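Local coordinates for NAD-dependent aldehyde dehydrogenase (Burkholderia multivorans, PDB 5UJU), which probably oxidises aldehydes to carboxylic acids with NAD+ as the electron acceptor, as a member of the aldehyde dehydrogenase family, at residues Phe66-Val77 against Ile90-Leu100. Sequence-based numbering, arbitrary orientation.
Sequences FELDQPASGETV and IRYPKSTPDAL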
loop_
_atom_site.group_PDB
_atom_site.type_symbol
_atom_site.label_atom_id
_atom_site.label_comp_id
_atom_site.label_asym_id
_atom_site.label_seq_id
_atom_site.Cartn_x
_atom_site.Cartn_y
_atom_site.Cartn_z
ATOM N N PHE A 66 23.300 -12.178 -26.516
ATOM C CA PHE A 66 23.638 -11.515 -25.266
ATOM C C PHE A 66 23.923 -12.564 -24.187
ATOM O O PHE A 66 23.139 -13.494 -23.988
ATOM C CB PHE A 66 22.467 -10.597 -24.864
ATOM C CG PHE A 66 22.797 -9.607 -23.781
ATOM C CD1 PHE A 66 23.180 -8.314 -24.108
ATOM C CD2 PHE A 66 22.722 -9.964 -22.441
ATOM C CE1 PHE A 66 23.504 -7.395 -23.113
ATOM C CE2 PHE A 66 23.043 -9.046 -21.443
ATOM C CZ PHE A 66 23.431 -7.763 -21.784
ATOM N N GLU A 67 25.077 -12.450 -23.540
ATOM C CA GLU A 67 25.552 -13.451 -22.592
ATOM C C GLU A 67 24.997 -13.179 -21.194
ATOM O O GLU A 67 25.181 -12.086 -20.645
ATOM C CB GLU A 67 27.081 -13.465 -22.569
ATOM C CG GLU A 67 27.722 -13.511 -23.953
ATOM C CD GLU A 67 29.098 -12.846 -23.994
ATOM O OE1 GLU A 67 30.072 -13.469 -23.530
ATOM O OE2 GLU A 67 29.205 -11.692 -24.478
ATOM N N LEU A 68 24.279 -14.157 -20.649
ATOM C CA LEU A 68 23.921 -14.235 -19.236
ATOM C C LEU A 68 24.119 -15.666 -18.758
ATOM O O LEU A 68 23.911 -16.608 -19.527
ATOM C CB LEU A 68 22.477 -13.818 -18.949
ATOM C CG LEU A 68 22.011 -12.408 -19.274
ATOM C CD1 LEU A 68 20.495 -12.396 -19.272
ATOM C CD2 LEU A 68 22.554 -11.460 -18.225
ATOM N N ASP A 69 24.533 -15.835 -17.501
ATOM C CA ASP A 69 24.690 -17.168 -16.928
ATOM C C ASP A 69 23.495 -17.585 -16.064
ATOM O O ASP A 69 23.661 -18.275 -15.054
ATOM C CB ASP A 69 25.990 -17.277 -16.135
ATOM C CG ASP A 69 26.048 -16.324 -14.958
ATOM O OD1 ASP A 69 25.147 -15.469 -14.813
ATOM O OD2 ASP A 69 26.988 -16.468 -14.145
ATOM N N GLN A 70 22.289 -17.176 -16.439
ATOM C CA GLN A 70 21.048 -17.597 -15.804
ATOM C C GLN A 70 20.547 -18.876 -16.468
ATOM O O GLN A 70 20.999 -19.230 -17.560
ATOM C CB GLN A 70 19.986 -16.484 -15.917
ATOM C CG GLN A 70 19.519 -16.229 -17.324
ATOM C CD GLN A 70 18.502 -15.084 -17.438
ATOM O OE1 GLN A 70 18.587 -14.084 -16.723
ATOM N NE2 GLN A 70 17.564 -15.221 -18.373
ATOM N N PRO A 71 19.622 -19.604 -15.836
ATOM C CA PRO A 71 19.124 -20.849 -16.446
ATOM C C PRO A 71 18.506 -20.583 -17.808
ATOM O O PRO A 71 17.833 -19.572 -18.012
ATOM C CB PRO A 71 18.077 -21.349 -15.443
ATOM C CG PRO A 71 18.413 -20.686 -14.164
ATOM C CD PRO A 71 18.995 -19.348 -14.529
ATOM N N ALA A 72 18.831 -21.434 -18.777
ATOM C CA ALA A 72 18.389 -21.180 -20.138
ATOM C C ALA A 72 18.153 -22.491 -20.868
ATOM O O ALA A 72 18.698 -23.537 -20.506
ATOM C CB ALA A 72 19.405 -20.330 -20.899
ATOM N N SER A 73 17.340 -22.418 -21.918
ATOM C CA SER A 73 16.953 -23.602 -22.673
ATOM C C SER A 73 17.924 -23.937 -23.798
ATOM O O SER A 73 17.790 -25.000 -24.411
ATOM C CB SER A 73 15.557 -23.413 -23.260
ATOM O OG SER A 73 15.571 -22.344 -24.196
ATOM N N GLY A 74 18.884 -23.060 -24.088
ATOM C CA GLY A 74 19.740 -23.196 -25.241
ATOM C C GLY A 74 19.220 -22.513 -26.489
ATOM O O GLY A 74 20.003 -22.232 -27.404
ATOM N N GLU A 75 17.928 -22.223 -26.545
ATOM C CA GLU A 75 17.370 -21.442 -27.637
ATOM C C GLU A 75 17.567 -19.953 -27.376
ATOM O O GLU A 75 17.890 -19.529 -26.268
ATOM C CB GLU A 75 15.881 -21.754 -27.814
ATOM C CG GLU A 75 15.582 -22.640 -29.000
ATOM C CD GLU A 75 15.498 -21.855 -30.298
ATOM O OE1 GLU A 75 14.729 -22.270 -31.188
ATOM O OE2 GLU A 75 16.202 -20.835 -30.436
ATOM N N THR A 76 17.404 -19.152 -28.424
ATOM C CA THR A 76 17.477 -17.707 -28.275
ATOM C C THR A 76 16.174 -17.053 -28.717
ATOM O O THR A 76 15.295 -17.675 -29.326
ATOM C CB THR A 76 18.648 -17.122 -29.068
ATOM O OG1 THR A 76 18.390 -17.287 -30.467
ATOM C CG2 THR A 76 19.934 -17.848 -28.694
ATOM N N VAL A 77 16.082 -15.763 -28.419
ATOM C CA VAL A 77 14.866 -14.991 -28.610
ATOM C C VAL A 77 15.271 -13.545 -28.862
ATOM O O VAL A 77 16.338 -13.103 -28.433
ATOM C CB VAL A 77 13.949 -15.130 -27.367
ATOM C CG1 VAL A 77 14.524 -14.363 -26.197
ATOM C CG2 VAL A 77 12.593 -14.642 -27.646
ATOM N N ILE A 90 20.095 -8.573 -32.491
ATOM C CA ILE A 90 20.448 -8.977 -31.135
ATOM C C ILE A 90 19.581 -10.158 -30.735
ATOM O O ILE A 90 18.381 -10.179 -31.026
ATOM C CB ILE A 90 20.257 -7.822 -30.143
ATOM C CG1 ILE A 90 21.050 -6.585 -30.572
ATOM C CG2 ILE A 90 20.639 -8.283 -28.750
ATOM C CD1 ILE A 90 20.561 -5.339 -29.882
ATOM N N ARG A 91 20.184 -11.154 -30.078
ATOM C CA ARG A 91 19.430 -12.261 -29.508
ATOM C C ARG A 91 19.771 -12.394 -28.029
ATOM O O ARG A 91 20.830 -11.954 -27.571
ATOM C CB ARG A 91 19.708 -13.575 -30.254
ATOM C CG ARG A 91 19.400 -13.499 -31.750
ATOM C CD ARG A 91 17.894 -13.475 -32.046
ATOM N NE ARG A 91 17.345 -14.826 -31.926
ATOM C CZ ARG A 91 16.097 -15.180 -32.232
ATOM N NH1 ARG A 91 15.220 -14.285 -32.691
ATOM N NH2 ARG A 91 15.728 -16.445 -32.084
ATOM N N TYR A 92 18.848 -12.988 -27.281
ATOM C CA TYR A 92 18.993 -13.230 -25.852
ATOM C C TYR A 92 18.735 -14.697 -25.543
ATOM O O TYR A 92 17.964 -15.355 -26.250
ATOM C CB TYR A 92 18.018 -12.348 -25.055
ATOM C CG TYR A 92 18.129 -10.898 -25.451
ATOM C CD1 TYR A 92 19.043 -10.066 -24.824
ATOM C CD2 TYR A 92 17.327 -10.365 -26.465
ATOM C CE1 TYR A 92 19.171 -8.741 -25.194
ATOM C CE2 TYR A 92 17.452 -9.039 -26.853
ATOM C CZ TYR A 92 18.365 -8.233 -26.207
ATOM O OH TYR A 92 18.487 -6.915 -26.572
ATOM N N PRO A 93 19.366 -15.243 -24.501
ATOM C CA PRO A 93 19.081 -16.639 -24.137
ATOM C C PRO A 93 17.636 -16.782 -23.696
ATOM O O PRO A 93 17.153 -16.027 -22.851
ATOM C CB PRO A 93 20.066 -16.920 -22.992
ATOM C CG PRO A 93 20.387 -15.578 -22.411
ATOM C CD PRO A 93 20.312 -14.599 -23.572
ATOM N N LYS A 94 16.939 -17.753 -24.281
ATOM C CA LYS A 94 15.527 -17.960 -23.969
ATOM C C LYS A 94 15.378 -18.830 -22.716
ATOM O O LYS A 94 15.902 -19.951 -22.661
ATOM C CB LYS A 94 14.825 -18.600 -25.159
ATOM C CG LYS A 94 13.321 -18.769 -24.988
ATOM C CD LYS A 94 12.724 -19.433 -26.219
ATOM C CE LYS A 94 11.314 -19.958 -25.959
ATOM N NZ LYS A 94 10.259 -18.973 -26.278
ATOM N N SER A 95 14.690 -18.309 -21.702
ATOM C CA SER A 95 14.398 -19.042 -20.476
ATOM C C SER A 95 12.893 -19.145 -20.289
ATOM O O SER A 95 12.126 -18.341 -20.819
ATOM C CB SER A 95 15.007 -18.371 -19.241
ATOM O OG SER A 95 16.382 -18.120 -19.425
ATOM N N THR A 96 12.474 -20.138 -19.568
ATOM C CA THR A 96 11.051 -20.184 -19.295
ATOM C C THR A 96 10.728 -19.454 -18.003
ATOM O O THR A 96 11.584 -19.308 -17.123
ATOM C CB THR A 96 10.572 -21.626 -19.199
ATOM O OG1 THR A 96 11.165 -22.252 -18.054
ATOM C CG2 THR A 96 10.920 -22.393 -20.463
ATOM N N PRO A 97 9.492 -18.970 -17.866
ATOM C CA PRO A 97 9.060 -18.450 -16.557
ATOM C C PRO A 97 9.294 -19.442 -15.434
ATOM O O PRO A 97 9.767 -19.062 -14.357
ATOM C CB PRO A 97 7.563 -18.175 -16.773
ATOM C CG PRO A 97 7.449 -17.873 -18.234
ATOM C CD PRO A 97 8.501 -18.706 -18.932
ATOM N N ASP A 98 8.969 -20.715 -15.675
ATOM C CA ASP A 98 9.200 -21.775 -14.701
ATOM C C ASP A 98 10.640 -21.793 -14.201
ATOM O O ASP A 98 10.893 -21.771 -12.990
ATOM C CB ASP A 98 8.855 -23.108 -15.349
ATOM C CG ASP A 98 7.945 -23.929 -14.505
ATOM O OD1 ASP A 98 8.450 -24.565 -13.561
ATOM O OD2 ASP A 98 6.725 -23.912 -14.775
ATOM N N ALA A 99 11.598 -21.842 -15.128
ATOM C CA ALA A 99 13.007 -21.905 -14.745
ATOM C C ALA A 99 13.438 -20.656 -13.982
ATOM O O ALA A 99 14.202 -20.747 -13.016
ATOM C CB ALA A 99 13.878 -22.101 -15.984
ATOM N N LEU A 100 12.961 -19.478 -14.393
ATOM C CA LEU A 100 13.416 -18.263 -13.726
ATOM C C LEU A 100 12.764 -18.114 -12.361
ATOM O O LEU A 100 13.388 -17.614 -11.423
ATOM C CB LEU A 100 13.147 -17.033 -14.595
ATOM C CG LEU A 100 13.884 -16.953 -15.930
ATOM C CD1 LEU A 100 13.589 -15.590 -16.583
ATOM C CD2 LEU A 100 15.390 -17.138 -15.763
#
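R91 lies across T76 at about a right angle, and its side chain can be followed atom by atom. CB of R91 packs against CB of T76, 3.9 Å away; CG passes near T76 OG1; CD, turned back by the bends at chi2 (-73°) and chi3 (-78°), comes beside the carbonyl of V77. The guanidinium then lies with one face over V77 CA while NE and NH2 both donate, side-on and in their plane, to T76 OG1, with NE at 3.0 Å. Threonine suits the spot because its hydroxyl offers one acceptor to both nitrogens; NH1 turns instead to the carbonyl of G78. In the backbone alongside, V77 and Y92 form an antiparallel hydrogen-bonded pair, Y92 N reaching V77 O at 2.8 Å. P93 has no N-H, but none is needed toward T76, its non-hydrogen-bonded partner; its CB rests on A72 CB at 4.1 Å and its CD on F66 O. One residue on, K94 O accepts from both N and OG of S73, the hydroxyl from above the carbonyl plane. F66 N closes the other side on R91 O (2.7 Å), nearly straight at 175°, and its ring meets that of Y92 obliquely. Strand 92-93, paired antiparallel with 76-77, runs on into helix 97-132, which T96 OG1 caps by accepting from A99 N; Y92 packs on helix 245-260, while L68 and L100 touch strand 268-270.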